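Local coordinates for protein lactate racemase (Thermoanaerobacterium thermosaccharolyticum, PDB 2YJG) that interconverts the D and L isomers of lactate, working with a nickel pincer cofactor built on a nicotinic acid mononucleotide derivative, at residues A[299-302]-A[303-306]; A[16-19]-A[20-23]; A[6-10]-A[11-15]; A[374-378]-A[379-383]; A[328-331]-A[332-336]. One frame throughout, in Å; residues are numbered along the deposited sequence.

Interaction 1: A[299-302]-A[303-306]; sequences GMTA and GEAA
G303 N, E304 N and A305 N each reach back four residues, to G299 O, M300 O and T301 O, and the middle bond is the shortest at 2.7 Å. The first is almost straight, with 173° at its hydrogen. The bond from A306 N to A302 O is weak at 3.4 Å, and A306 is also where the chain leaves helical geometry.

T301 O does double duty. Besides A305 N it takes a water at 2.6 Å, and the same water donates to E304 OE1 at 2.9 Å, bridging a main-chain carbonyl to a carboxylate three residues on. E304 can meet that water because its chain runs out straight after CG is set opposite the backbone N (chi1 -178°); its CB lies 3.4 Å from T301 O.

All of this is the last turn of helix 293-305 in the C-terminal domain, a little past K298, the probable substrate-binding lysine. OE1 of E304 also forms a salt bridge with R365 on helix 357-369. T301 turns its hydroxyl back to K298 O, with OG1 held between its own backbone N and carbonyl carbon (chi1 67°). The methyls of A305 and A306 stay close to the helix, A305 CB lying 3.7 Å from T301 O, and both also touch V423 of strand 422-425.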
loop_
_atom_site.group_PDB
_atom_site.type_symbol
_atom_site.label_atom_id
_atom_site.label_comp_id
_atom_site.label_asym_id
_atom_site.label_seq_id
_atom_site.Cartn_x
_atom_site.Cartn_y
_atom_site.Cartn_z
ATOM N N GLY A 299 32.291 11.459 -5.360
ATOM C CA GLY A 299 33.621 10.873 -5.018
ATOM C C GLY A 299 34.757 11.676 -5.631
ATOM O O GLY A 299 35.834 11.836 -5.063
ATOM N N MET A 300 34.550 12.189 -6.846
ATOM C CA MET A 300 35.585 12.995 -7.451
ATOM C C MET A 300 35.933 14.260 -6.669
ATOM O O MET A 300 37.113 14.711 -6.694
ATOM C CB MET A 300 35.201 13.440 -8.870
ATOM C CG MET A 300 34.952 12.312 -9.875
ATOM S SD MET A 300 34.547 12.984 -11.490
ATOM C CE MET A 300 34.057 11.481 -12.300
ATOM N N THR A 301 34.920 14.837 -6.014
ATOM C CA THR A 301 35.150 16.029 -5.164
ATOM C C THR A 301 36.050 15.702 -3.960
ATOM O O THR A 301 36.784 16.577 -3.513
ATOM C CB THR A 301 33.862 16.744 -4.628
ATOM O OG1 THR A 301 33.150 15.928 -3.686
ATOM C CG2 THR A 301 32.952 17.274 -5.804
ATOM N N ALA A 302 35.967 14.468 -3.427
ATOM C CA ALA A 302 36.834 14.039 -2.313
ATOM C C ALA A 302 38.242 13.938 -2.914
ATOM O O ALA A 302 39.195 14.394 -2.297
ATOM C CB ALA A 302 36.379 12.669 -1.751
ATOM N N GLY A 303 38.342 13.383 -4.126
ATOM C CA GLY A 303 39.577 13.447 -4.920
ATOM C C GLY A 303 40.187 14.831 -5.089
ATOM O O GLY A 303 41.412 15.058 -4.861
ATOM N N GLU A 304 39.348 15.778 -5.519
ATOM C CA GLU A 304 39.753 17.119 -5.804
ATOM C C GLU A 304 40.429 17.752 -4.586
ATOM O O GLU A 304 41.453 18.388 -4.728
ATOM C CB GLU A 304 38.503 17.955 -6.115
ATOM C CG GLU A 304 38.725 19.423 -6.494
ATOM C CD GLU A 304 37.370 20.157 -6.641
ATOM O OE1 GLU A 304 36.399 19.732 -6.012
ATOM O OE2 GLU A 304 37.283 21.183 -7.354
ATOM N N ALA A 305 39.805 17.600 -3.429
ATOM C CA ALA A 305 40.265 18.142 -2.189
ATOM C C ALA A 305 41.608 17.542 -1.710
ATOM O O ALA A 305 42.349 18.228 -1.005
ATOM C CB ALA A 305 39.194 17.983 -1.151
ATOM N N ALA A 306 41.937 16.326 -2.141
ATOM C CA ALA A 306 43.218 15.677 -1.795
ATOM C C ALA A 306 44.253 15.702 -2.867
ATOM O O ALA A 306 45.301 15.037 -2.710
ATOM C CB ALA A 306 42.977 14.202 -1.394
HETATM O O HOH W 1 36.421 19.171 -3.130
#

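Interaction 2: A[16-19]-A[20-23]; sequences DLPD and ERIQ
R21 N gives to P18 O at 2.9 Å, and I22 N to D19 O at 3.0 Å. Each bond spans three residues, the spacing of a 3-10 turn. This tight winding turns the chain from the end of strand 11-16 into strand 22-25.

D19 OD1 and the R21 guanidinium find their partners beyond the turn. D19 OD1 accepts a hydrogen bond from A2 N, and the A2 backbone also pairs with that of L17, so the first modelled residue is tied to the turn twice. R21 leaves the turn on a chain bent at chi2 and chi3. Its NH1 forms a salt bridge with E403, while its NH2 donates to the carbonyl of S410. Nearer the backbone, R21 CB lies 3.3 Å from P18 O, and R21 CG rests beside P18 CG at 4.1 Å, the two side chains running the same way.

L17 and I22 add apolar packing: L17 CD2 meets I22 CG1 at 3.9 Å. I22 CD1 also reaches in to 3.8 Å from L17 O, and L17 CD1 comes 4.2 Å from R21 CB.

The turn lies at the surface, beside an outermost strand of the parallel sheet. L17 and R21 both lean on I412 of strand 412-415, the neighbour of strand 22-25, and R21 links the turn to helix 395-405 through E403.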
loop_
_atom_site.group_PDB
_atom_site.type_symbol
_atom_site.label_atom_id
_atom_site.label_comp_id
_atom_site.label_asym_id
_atom_site.label_seq_id
_atom_site.Cartn_x
_atom_site.Cartn_y
_atom_site.Cartn_z
ATOM N N ASP A 16 47.066 -4.144 -5.389
ATOM C CA ASP A 16 48.317 -4.095 -4.633
ATOM C C ASP A 16 49.068 -2.852 -4.993
ATOM O O ASP A 16 49.539 -2.751 -6.115
ATOM C CB ASP A 16 49.155 -5.294 -4.999
ATOM C CG ASP A 16 50.245 -5.551 -4.019
ATOM O OD1 ASP A 16 50.544 -4.638 -3.230
ATOM O OD2 ASP A 16 50.808 -6.676 -4.065
ATOM N N LEU A 17 49.178 -1.896 -4.070
ATOM C CA LEU A 17 49.891 -0.644 -4.339
ATOM C C LEU A 17 51.087 -0.538 -3.378
ATOM O O LEU A 17 50.875 -0.538 -2.158
ATOM C CB LEU A 17 48.977 0.568 -4.096
ATOM C CG LEU A 17 49.567 1.933 -4.359
ATOM C CD1 LEU A 17 50.157 2.126 -5.788
ATOM C CD2 LEU A 17 48.415 2.939 -4.025
ATOM N N PRO A 18 52.300 -0.430 -3.909
ATOM C CA PRO A 18 53.443 -0.456 -3.012
ATOM C C PRO A 18 53.457 0.667 -1.983
ATOM O O PRO A 18 53.263 1.861 -2.335
ATOM C CB PRO A 18 54.640 -0.318 -3.942
ATOM C CG PRO A 18 54.102 -0.260 -5.360
ATOM C CD PRO A 18 52.695 -0.663 -5.310
ATOM N N ASP A 19 53.720 0.295 -0.722
ATOM C CA ASP A 19 53.639 1.253 0.377
ATOM C C ASP A 19 54.457 2.527 0.137
ATOM O O ASP A 19 54.054 3.623 0.531
ATOM C CB ASP A 19 54.126 0.600 1.699
ATOM C CG ASP A 19 53.269 -0.584 2.166
ATOM O OD1 ASP A 19 52.033 -0.696 1.906
ATOM O OD2 ASP A 19 53.844 -1.421 2.900
ATOM N N GLU A 20 55.604 2.408 -0.532
ATOM C CA GLU A 20 56.488 3.563 -0.760
ATOM C C GLU A 20 55.851 4.659 -1.642
ATOM O O GLU A 20 56.234 5.835 -1.559
ATOM C CB GLU A 20 57.847 3.150 -1.361
ATOM C CG GLU A 20 57.802 2.386 -2.690
ATOM C CD GLU A 20 58.932 2.754 -3.694
ATOM O OE1 GLU A 20 59.672 3.747 -3.521
ATOM O OE2 GLU A 20 59.076 2.057 -4.714
ATOM N N ARG A 21 54.883 4.248 -2.450
ATOM C CA ARG A 21 54.053 5.135 -3.283
ATOM C C ARG A 21 52.883 5.837 -2.569
ATOM O O ARG A 21 52.249 6.687 -3.191
ATOM C CB ARG A 21 53.487 4.367 -4.494
ATOM C CG ARG A 21 54.552 3.776 -5.474
ATOM C CD ARG A 21 55.422 4.839 -6.147
ATOM N NE ARG A 21 54.658 5.870 -6.839
ATOM C CZ ARG A 21 54.047 5.705 -8.007
ATOM N NH1 ARG A 21 54.104 4.530 -8.645
ATOM N NH2 ARG A 21 53.357 6.717 -8.535
ATOM N N ILE A 22 52.625 5.533 -1.273
ATOM C CA ILE A 22 51.423 5.978 -0.581
ATOM C C ILE A 22 51.696 7.140 0.327
ATOM O O ILE A 22 52.536 7.055 1.239
ATOM C CB ILE A 22 50.781 4.839 0.227
ATOM C CG1 ILE A 22 50.362 3.706 -0.709
ATOM C CG2 ILE A 22 49.534 5.340 1.046
ATOM C CD1 ILE A 22 49.863 2.468 0.001
ATOM N N GLN A 23 50.984 8.231 0.103
ATOM C CA GLN A 23 51.026 9.326 1.004
ATOM C C GLN A 23 50.308 8.857 2.245
ATOM O O GLN A 23 50.924 8.601 3.317
ATOM C CB GLN A 23 50.422 10.598 0.376
ATOM C CG GLN A 23 50.629 11.849 1.193
ATOM C CD GLN A 23 52.044 12.329 1.232
ATOM O OE1 GLN A 23 52.627 12.666 0.206
ATOM N NE2 GLN A 23 52.636 12.356 2.449
#

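Interaction 3: A[6-10]-A[11-15]; sequences IPYGK and SKLAF
Y8 swings its ring opposite the backbone N (chi1 -177°), and L13 sets CG beside its own N (chi1 -47°), which brings the two side chains together on one face of a beta hairpin. L13 CG lies 3.5 Å from Y8 CB. From there its two methyls lie on the same side of the ring, CD1 of L13 3.7 Å from Y8 CD2 and CD2 of L13 3.8 Å from Y8 CD1.

The hairpin joins strands 3-8 and 11-16 through a two-residue, type II' turn running from Y8 to S11. G9 takes the first corner with a phi of 57°, a value glycine adopts easily. Y8 and S11 close the turn as a hydrogen-bonded pair, S11 N giving to Y8 O and Y8 N to S11 O. I6 and L13 make the next such pair. There I6 N gives to L13 O, and the returning bond, L13 N to I6 O, is short at 2.6 Å. I6 O also receives a CH contact from K12 CA at 3.3 Å.

Beyond the hairpin, D290 accepts from G9 N, Y287 also pairs with the G9 backbone, and the Y287 ring makes a cation-pi contact with K10. I6, Y8 and L13 all touch A316 of strand 311-316, in the parallel sheet.

P7 and K12, the non-hydrogen-bonded pair, occupy the other face, where the bent lysine chain crosses the proline ring and K12 CE comes 4.2 Å from P7 CG.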
loop_
_atom_site.group_PDB
_atom_site.type_symbol
_atom_site.label_atom_id
_atom_site.label_comp_id
_atom_site.label_asym_id
_atom_site.label_seq_id
_atom_site.Cartn_x
_atom_site.Cartn_y
_atom_site.Cartn_z
ATOM N N ILE A 6 38.877 -1.517 -2.805
ATOM C CA ILE A 6 38.142 -0.337 -3.355
ATOM C C ILE A 6 36.752 -0.802 -3.830
ATOM O O ILE A 6 36.660 -1.660 -4.711
ATOM C CB ILE A 6 38.947 0.212 -4.535
ATOM C CG1 ILE A 6 40.357 0.617 -4.033
ATOM C CG2 ILE A 6 38.292 1.363 -5.267
ATOM C CD1 ILE A 6 40.399 1.800 -3.159
ATOM N N PRO A 7 35.696 -0.308 -3.212
ATOM C CA PRO A 7 34.301 -0.598 -3.481
ATOM C C PRO A 7 34.013 -0.281 -4.926
ATOM O O PRO A 7 34.500 0.713 -5.441
ATOM C CB PRO A 7 33.576 0.369 -2.585
ATOM C CG PRO A 7 34.552 0.777 -1.594
ATOM C CD PRO A 7 35.864 0.543 -2.033
ATOM N N TYR A 8 33.272 -1.152 -5.586
ATOM C CA TYR A 8 33.081 -1.075 -7.048
ATOM C C TYR A 8 31.949 -2.009 -7.398
ATOM O O TYR A 8 32.073 -3.243 -7.247
ATOM C CB TYR A 8 34.355 -1.501 -7.796
ATOM C CG TYR A 8 34.255 -1.388 -9.308
ATOM C CD1 TYR A 8 33.753 -2.426 -10.093
ATOM C CD2 TYR A 8 34.610 -0.213 -9.955
ATOM C CE1 TYR A 8 33.590 -2.269 -11.488
ATOM C CE2 TYR A 8 34.485 -0.071 -11.354
ATOM C CZ TYR A 8 34.021 -1.116 -12.116
ATOM O OH TYR A 8 33.908 -0.971 -13.502
ATOM N N GLY A 9 30.836 -1.430 -7.830
ATOM C CA GLY A 9 29.710 -2.184 -8.213
ATOM C C GLY A 9 29.300 -3.057 -7.054
ATOM O O GLY A 9 29.192 -2.563 -5.936
ATOM N N LYS A 10 29.024 -4.322 -7.347
ATOM C CA LYS A 10 28.619 -5.253 -6.340
ATOM C C LYS A 10 29.768 -6.053 -5.728
ATOM O O LYS A 10 29.540 -7.003 -4.976
ATOM C CB LYS A 10 27.518 -6.171 -6.893
ATOM C CG LYS A 10 26.189 -5.467 -7.028
ATOM C CD LYS A 10 25.021 -6.435 -7.063
ATOM C CE LYS A 10 23.644 -5.681 -7.264
ATOM N NZ LYS A 10 22.595 -6.524 -7.983
ATOM N N SER A 11 30.984 -5.591 -5.961
ATOM C CA SER A 11 32.186 -6.229 -5.496
ATOM C C SER A 11 33.130 -5.195 -4.905
ATOM O O SER A 11 32.759 -4.023 -4.623
ATOM C CB SER A 11 32.867 -6.849 -6.690
ATOM O OG SER A 11 32.363 -8.133 -6.930
ATOM N N LYS A 12 34.375 -5.612 -4.757
ATOM C CA LYS A 12 35.434 -4.677 -4.517
ATOM C C LYS A 12 36.506 -4.968 -5.529
ATOM O O LYS A 12 36.612 -6.115 -6.026
ATOM C CB LYS A 12 35.954 -4.787 -3.077
ATOM C CG LYS A 12 34.856 -4.766 -2.018
ATOM C CD LYS A 12 35.149 -3.798 -0.841
ATOM C CE LYS A 12 33.872 -3.116 -0.273
ATOM N NZ LYS A 12 33.156 -3.923 0.773
ATOM N N LEU A 13 37.281 -3.962 -5.867
ATOM C CA LEU A 13 38.513 -4.210 -6.587
ATOM C C LEU A 13 39.638 -4.361 -5.585
ATOM O O LEU A 13 39.683 -3.619 -4.608
ATOM C CB LEU A 13 38.814 -3.114 -7.597
ATOM C CG LEU A 13 37.613 -2.738 -8.470
ATOM C CD1 LEU A 13 37.950 -1.578 -9.334
ATOM C CD2 LEU A 13 37.133 -3.941 -9.299
ATOM N N ALA A 14 40.520 -5.339 -5.853
ATOM C CA ALA A 14 41.762 -5.584 -5.105
ATOM C C ALA A 14 42.923 -5.062 -5.902
ATOM O O ALA A 14 43.117 -5.349 -7.122
ATOM C CB ALA A 14 41.950 -7.091 -4.779
ATOM N N PHE A 15 43.682 -4.215 -5.224
ATOM C CA PHE A 15 44.780 -3.564 -5.853
ATOM C C PHE A 15 45.951 -3.614 -4.911
ATOM O O PHE A 15 45.837 -3.144 -3.791
ATOM C CB PHE A 15 44.408 -2.121 -6.110
ATOM C CG PHE A 15 45.369 -1.402 -6.981
ATOM C CD1 PHE A 15 45.876 -2.009 -8.136
ATOM C CD2 PHE A 15 45.753 -0.101 -6.679
ATOM C CE1 PHE A 15 46.766 -1.346 -8.964
ATOM C CE2 PHE A 15 46.627 0.578 -7.509
ATOM C CZ PHE A 15 47.133 -0.047 -8.656
HETATM O O HOH W 2 30.839 -2.943 -3.617
#

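Interaction 4: A[374-378]-A[379-383]; sequences MVTDS and KNYEY
S378 sets its CA over the centre of one face of the Y381 ring, 3.5 Å from the centroid and 10° off the normal, a CH-pi contact. S378 CB carries on toward the far end, 3.5 Å from Y381 CE2. T376 and Y381 run antiparallel beside each other, and T376 O comes to 3.3 Å from Y381 CE1. A water links the two, accepting from Y381 OH and donating to T376 O.

With CG opposite the backbone N (chi1 -167°), the D377 carboxylate curls forward and OD1 takes K379 N at 3.0 Å on the anti lone pair, an Asx turn. D377 O accepts N380 N at 2.9 Å. These bonds lead strand 371-375 into helix 381-386, the first step of a beta-alpha-beta unit. T376 OG1 pairs chiefly with A317 O, with E318 O also near, and N380 ND2 with C319 O, carbonyls just after strand 311-316.

K379, bent at chi3, crosses the aspartate at a slant, its CE 3.3 Å from D377 OD1. K379 NZ stops 4.3 Å from D377 OD2 and bonds to A320 O. One water donates to D377 OD2 and weakly accepts from K379 NZ, so the attraction is probably partly relayed through it.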
loop_
_atom_site.group_PDB
_atom_site.type_symbol
_atom_site.label_atom_id
_atom_site.label_comp_id
_atom_site.label_asym_id
_atom_site.label_seq_id
_atom_site.Cartn_x
_atom_site.Cartn_y
_atom_site.Cartn_z
ATOM N N MET A 374 38.655 7.484 -15.144
ATOM C CA MET A 374 37.617 6.645 -14.576
ATOM C C MET A 374 37.856 5.143 -14.916
ATOM O O MET A 374 37.966 4.755 -16.070
ATOM C CB MET A 374 36.215 7.069 -15.024
ATOM C CG MET A 374 35.759 8.455 -14.619
ATOM S SD MET A 374 34.003 8.717 -14.947
ATOM C CE MET A 374 33.293 7.858 -13.627
ATOM N N VAL A 375 37.934 4.326 -13.885
ATOM C CA VAL A 375 37.826 2.868 -13.983
ATOM C C VAL A 375 36.359 2.542 -13.873
ATOM O O VAL A 375 35.734 2.723 -12.834
ATOM C CB VAL A 375 38.676 2.140 -12.840
ATOM C CG1 VAL A 375 38.465 0.604 -12.793
ATOM C CG2 VAL A 375 40.201 2.503 -12.978
ATOM N N THR A 376 35.816 1.994 -14.971
ATOM C CA THR A 376 34.410 1.880 -15.165
ATOM C C THR A 376 34.129 0.792 -16.198
ATOM O O THR A 376 35.014 0.399 -16.893
ATOM C CB THR A 376 33.848 3.241 -15.612
ATOM O OG1 THR A 376 32.453 3.207 -15.464
ATOM C CG2 THR A 376 34.215 3.586 -17.043
ATOM N N ASP A 377 32.893 0.324 -16.221
ATOM C CA ASP A 377 32.375 -0.651 -17.177
ATOM C C ASP A 377 32.670 -0.187 -18.565
ATOM O O ASP A 377 32.510 1.001 -18.837
ATOM C CB ASP A 377 30.864 -0.758 -16.955
ATOM C CG ASP A 377 30.235 -1.929 -17.646
ATOM O OD1 ASP A 377 30.163 -1.925 -18.924
ATOM O OD2 ASP A 377 29.754 -2.823 -16.890
ATOM N N SER A 378 33.053 -1.116 -19.457
ATOM C CA SER A 378 33.464 -0.764 -20.817
ATOM C C SER A 378 32.385 -0.079 -21.625
ATOM O O SER A 378 32.734 0.665 -22.556
ATOM C CB SER A 378 33.971 -1.978 -21.606
ATOM O OG SER A 378 32.909 -2.889 -21.823
ATOM N N LYS A 379 31.113 -0.323 -21.265
ATOM C CA LYS A 379 29.913 0.336 -21.853
ATOM C C LYS A 379 30.043 1.830 -21.777
ATOM O O LYS A 379 29.445 2.576 -22.599
ATOM C CB LYS A 379 28.630 0.040 -21.038
ATOM C CG LYS A 379 28.034 -1.320 -21.020
ATOM C CD LYS A 379 26.744 -1.376 -20.151
ATOM C CE LYS A 379 26.940 -1.207 -18.628
ATOM N NZ LYS A 379 25.684 -1.610 -17.784
ATOM N N ASN A 380 30.838 2.316 -20.820
ATOM C CA ASN A 380 30.911 3.737 -20.562
ATOM C C ASN A 380 32.150 4.454 -21.098
ATOM O O ASN A 380 32.292 5.667 -20.870
ATOM C CB ASN A 380 30.901 3.991 -19.024
ATOM C CG ASN A 380 29.663 3.457 -18.360
ATOM O OD1 ASN A 380 28.570 3.584 -18.927
ATOM N ND2 ASN A 380 29.810 2.828 -17.145
ATOM N N TYR A 381 33.037 3.749 -21.816
ATOM C CA TYR A 381 34.281 4.369 -22.192
ATOM C C TYR A 381 34.058 5.561 -23.078
ATOM O O TYR A 381 34.759 6.568 -22.942
ATOM C CB TYR A 381 35.240 3.390 -22.863
ATOM C CG TYR A 381 35.772 2.228 -22.020
ATOM C CD1 TYR A 381 35.816 2.263 -20.600
ATOM C CD2 TYR A 381 36.347 1.108 -22.656
ATOM C CE1 TYR A 381 36.331 1.180 -19.842
ATOM C CE2 TYR A 381 36.869 0.024 -21.913
ATOM C CZ TYR A 381 36.866 0.045 -20.496
ATOM O OH TYR A 381 37.430 -1.069 -19.751
ATOM N N GLU A 382 33.107 5.457 -24.004
ATOM C CA GLU A 382 32.897 6.576 -24.938
ATOM C C GLU A 382 32.319 7.765 -24.210
ATOM O O GLU A 382 32.716 8.903 -24.450
ATOM C CB GLU A 382 32.022 6.125 -26.100
ATOM C CG GLU A 382 32.717 5.070 -26.948
ATOM C CD GLU A 382 34.112 5.491 -27.522
ATOM O OE1 GLU A 382 34.337 6.670 -27.952
ATOM O OE2 GLU A 382 34.993 4.598 -27.564
ATOM N N TYR A 383 31.448 7.509 -23.235
ATOM C CA TYR A 383 30.902 8.621 -22.446
ATOM C C TYR A 383 32.028 9.351 -21.706
ATOM O O TYR A 383 32.099 10.596 -21.632
ATOM C CB TYR A 383 29.900 8.154 -21.397
ATOM C CG TYR A 383 28.625 7.512 -21.895
ATOM C CD1 TYR A 383 27.996 7.944 -23.045
ATOM C CD2 TYR A 383 28.036 6.496 -21.161
ATOM C CE1 TYR A 383 26.811 7.371 -23.454
ATOM C CE2 TYR A 383 26.858 5.914 -21.550
ATOM C CZ TYR A 383 26.254 6.346 -22.717
ATOM O OH TYR A 383 25.076 5.756 -23.098
HETATM O O HOH W 3 36.812 -1.627 -17.406
HETATM O O HOH W 4 27.724 -2.688 -15.156
HETATM O O HOH W 5 32.330 2.579 -24.707
#

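Interaction 5: A[328-331]-A[332-336]; sequences FYRW and FKESK
S335 OG donates to W331 O at 2.7 Å, almost in line with the carbonyl, and it is held a second time by K344 NZ. The bond ties S335, two residues past the end of helix 326-333, back to its last turn. Ahead of it the helix ends with K333 N on Y329 O and E334 N on R330 O, both at 2.9 Å. F332 N adds a weak bond to Y329 O.

K333 lies alongside Y329, pointing the same way, its CB over one face of the ring and its CD 3.5 Å from Y329 OH. The lysine sets CG opposite its N and then bends at chi2 (95°), which carries NZ out with the phenol. Both ends meet D386, the lysine in a salt bridge and the hydroxyl in a hydrogen bond. R330 and E334 touch through their methylenes, CG to CG at 3.5 Å, while their charged ends lie well apart. F332 turns a ring edge to the backbone, with CD1 3.4 Å from F328 O.

Helix 357-369 takes F328 and F332 on L363 and W331 on A360. F328 also meets V297 of helix 293-305, and W331 packs on I345 of helix 338-346.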
loop_
_atom_site.group_PDB
_atom_site.type_symbol
_atom_site.label_atom_id
_atom_site.label_comp_id
_atom_site.label_asym_id
_atom_site.label_seq_id
_atom_site.Cartn_x
_atom_site.Cartn_y
_atom_site.Cartn_z
ATOM N N PHE A 328 23.204 16.480 -18.170
ATOM C CA PHE A 328 24.547 16.399 -17.572
ATOM C C PHE A 328 25.546 16.053 -18.629
ATOM O O PHE A 328 26.539 16.734 -18.770
ATOM C CB PHE A 328 24.503 15.337 -16.451
ATOM C CG PHE A 328 25.867 14.932 -15.914
ATOM C CD1 PHE A 328 26.673 15.839 -15.246
ATOM C CD2 PHE A 328 26.275 13.599 -15.976
ATOM C CE1 PHE A 328 27.907 15.430 -14.705
ATOM C CE2 PHE A 328 27.483 13.178 -15.446
ATOM C CZ PHE A 328 28.317 14.087 -14.819
ATOM N N TYR A 329 25.273 14.987 -19.400
ATOM C CA TYR A 329 26.185 14.492 -20.424
ATOM C C TYR A 329 26.410 15.506 -21.572
ATOM O O TYR A 329 27.547 15.763 -22.014
ATOM C CB TYR A 329 25.599 13.205 -20.955
ATOM C CG TYR A 329 26.264 12.599 -22.141
ATOM C CD1 TYR A 329 27.617 12.282 -22.134
ATOM C CD2 TYR A 329 25.514 12.294 -23.307
ATOM C CE1 TYR A 329 28.223 11.687 -23.248
ATOM C CE2 TYR A 329 26.114 11.677 -24.398
ATOM C CZ TYR A 329 27.465 11.355 -24.361
ATOM O OH TYR A 329 28.055 10.765 -25.463
ATOM N N ARG A 330 25.308 16.043 -22.055
ATOM C CA ARG A 330 25.225 16.979 -23.197
ATOM C C ARG A 330 25.986 18.284 -22.933
ATOM O O ARG A 330 26.544 18.837 -23.823
ATOM C CB ARG A 330 23.744 17.256 -23.474
ATOM C CG ARG A 330 23.305 18.000 -24.760
ATOM C CD ARG A 330 21.689 18.137 -24.851
ATOM N NE ARG A 330 20.991 18.356 -23.543
ATOM C CZ ARG A 330 19.677 18.182 -23.304
ATOM N NH1 ARG A 330 18.834 17.801 -24.283
ATOM N NH2 ARG A 330 19.188 18.384 -22.061
ATOM N N TRP A 331 26.076 18.728 -21.696
ATOM C CA TRP A 331 26.896 19.889 -21.391
ATOM C C TRP A 331 28.300 19.688 -21.898
ATOM O O TRP A 331 28.805 20.575 -22.502
ATOM C CB TRP A 331 26.925 20.207 -19.884
ATOM C CG TRP A 331 25.733 20.947 -19.396
ATOM C CD1 TRP A 331 24.823 20.522 -18.485
ATOM C CD2 TRP A 331 25.379 22.305 -19.709
ATOM N NE1 TRP A 331 23.895 21.510 -18.264
ATOM C CE2 TRP A 331 24.249 22.627 -18.971
ATOM C CE3 TRP A 331 25.934 23.273 -20.561
ATOM C CZ2 TRP A 331 23.582 23.860 -19.124
ATOM C CZ3 TRP A 331 25.279 24.519 -20.687
ATOM C CH2 TRP A 331 24.190 24.809 -19.929
ATOM N N PHE A 332 28.869 18.486 -21.699
ATOM C CA PHE A 332 30.223 18.171 -22.108
ATOM C C PHE A 332 30.279 17.793 -23.584
ATOM O O PHE A 332 31.161 18.244 -24.330
ATOM C CB PHE A 332 30.765 17.052 -21.254
ATOM C CG PHE A 332 30.913 17.469 -19.824
ATOM C CD1 PHE A 332 29.825 17.385 -18.960
ATOM C CD2 PHE A 332 32.052 18.043 -19.392
ATOM C CE1 PHE A 332 29.904 17.811 -17.676
ATOM C CE2 PHE A 332 32.152 18.516 -18.061
ATOM C CZ PHE A 332 31.095 18.412 -17.230
ATOM N N LYS A 333 29.288 17.026 -23.997
ATOM C CA LYS A 333 29.297 16.509 -25.380
ATOM C C LYS A 333 29.246 17.668 -26.367
ATOM O O LYS A 333 29.922 17.606 -27.419
ATOM C CB LYS A 333 28.129 15.578 -25.594
ATOM C CG LYS A 333 28.020 15.071 -27.012
ATOM C CD LYS A 333 28.670 13.751 -27.232
ATOM C CE LYS A 333 28.178 13.191 -28.614
ATOM N NZ LYS A 333 28.496 11.756 -28.770
ATOM N N GLU A 334 28.502 18.712 -25.999
ATOM C CA GLU A 334 28.288 19.923 -26.820
ATOM C C GLU A 334 29.292 21.105 -26.583
ATOM O O GLU A 334 29.125 22.170 -27.163
ATOM C CB GLU A 334 26.881 20.456 -26.564
ATOM C CG GLU A 334 25.731 19.434 -26.812
ATOM C CD GLU A 334 25.492 19.198 -28.288
ATOM O OE1 GLU A 334 25.580 20.196 -29.052
ATOM O OE2 GLU A 334 25.222 18.042 -28.702
ATOM N N SER A 335 30.338 20.924 -25.776
ATOM C CA SER A 335 31.237 22.028 -25.479
ATOM C C SER A 335 32.664 21.714 -25.874
ATOM O O SER A 335 33.005 20.559 -26.167
ATOM C CB SER A 335 31.175 22.423 -23.963
ATOM O OG SER A 335 29.867 22.817 -23.609
ATOM N N LYS A 336 33.509 22.733 -25.850
ATOM C CA LYS A 336 34.914 22.577 -26.317
ATOM C C LYS A 336 35.845 21.915 -25.321
ATOM O O LYS A 336 36.840 21.275 -25.695
ATOM C CB LYS A 336 35.516 23.936 -26.651
ATOM C CG LYS A 336 34.840 24.690 -27.815
ATOM C CD LYS A 336 35.549 26.006 -28.217
ATOM C CE LYS A 336 35.542 27.077 -27.109
ATOM N NZ LYS A 336 36.059 28.428 -27.535
#

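How the interactions relate
Interaction 1 is the buried one, interaction 2 the surface one, and the other three lie between. Interactions 1 and 5 are both helix ends, but the first is mostly small residues and the second carries large aromatic ones. Interactions 3 and 2 follow each other in the chain: a hairpin, then the turn into strand 22-25. Interaction 4 starts from the same parallel sheet and is the hub, touching three others. M374 SD meets M300 CE of interaction 1 at 3.8 Å; Y8 and L13 of interaction 3 pack on V375; and Y383 meets Y329 of interaction 5 edge-to-face. Interactions 2 and 5 are farthest apart, their centres about 36 Å from each other.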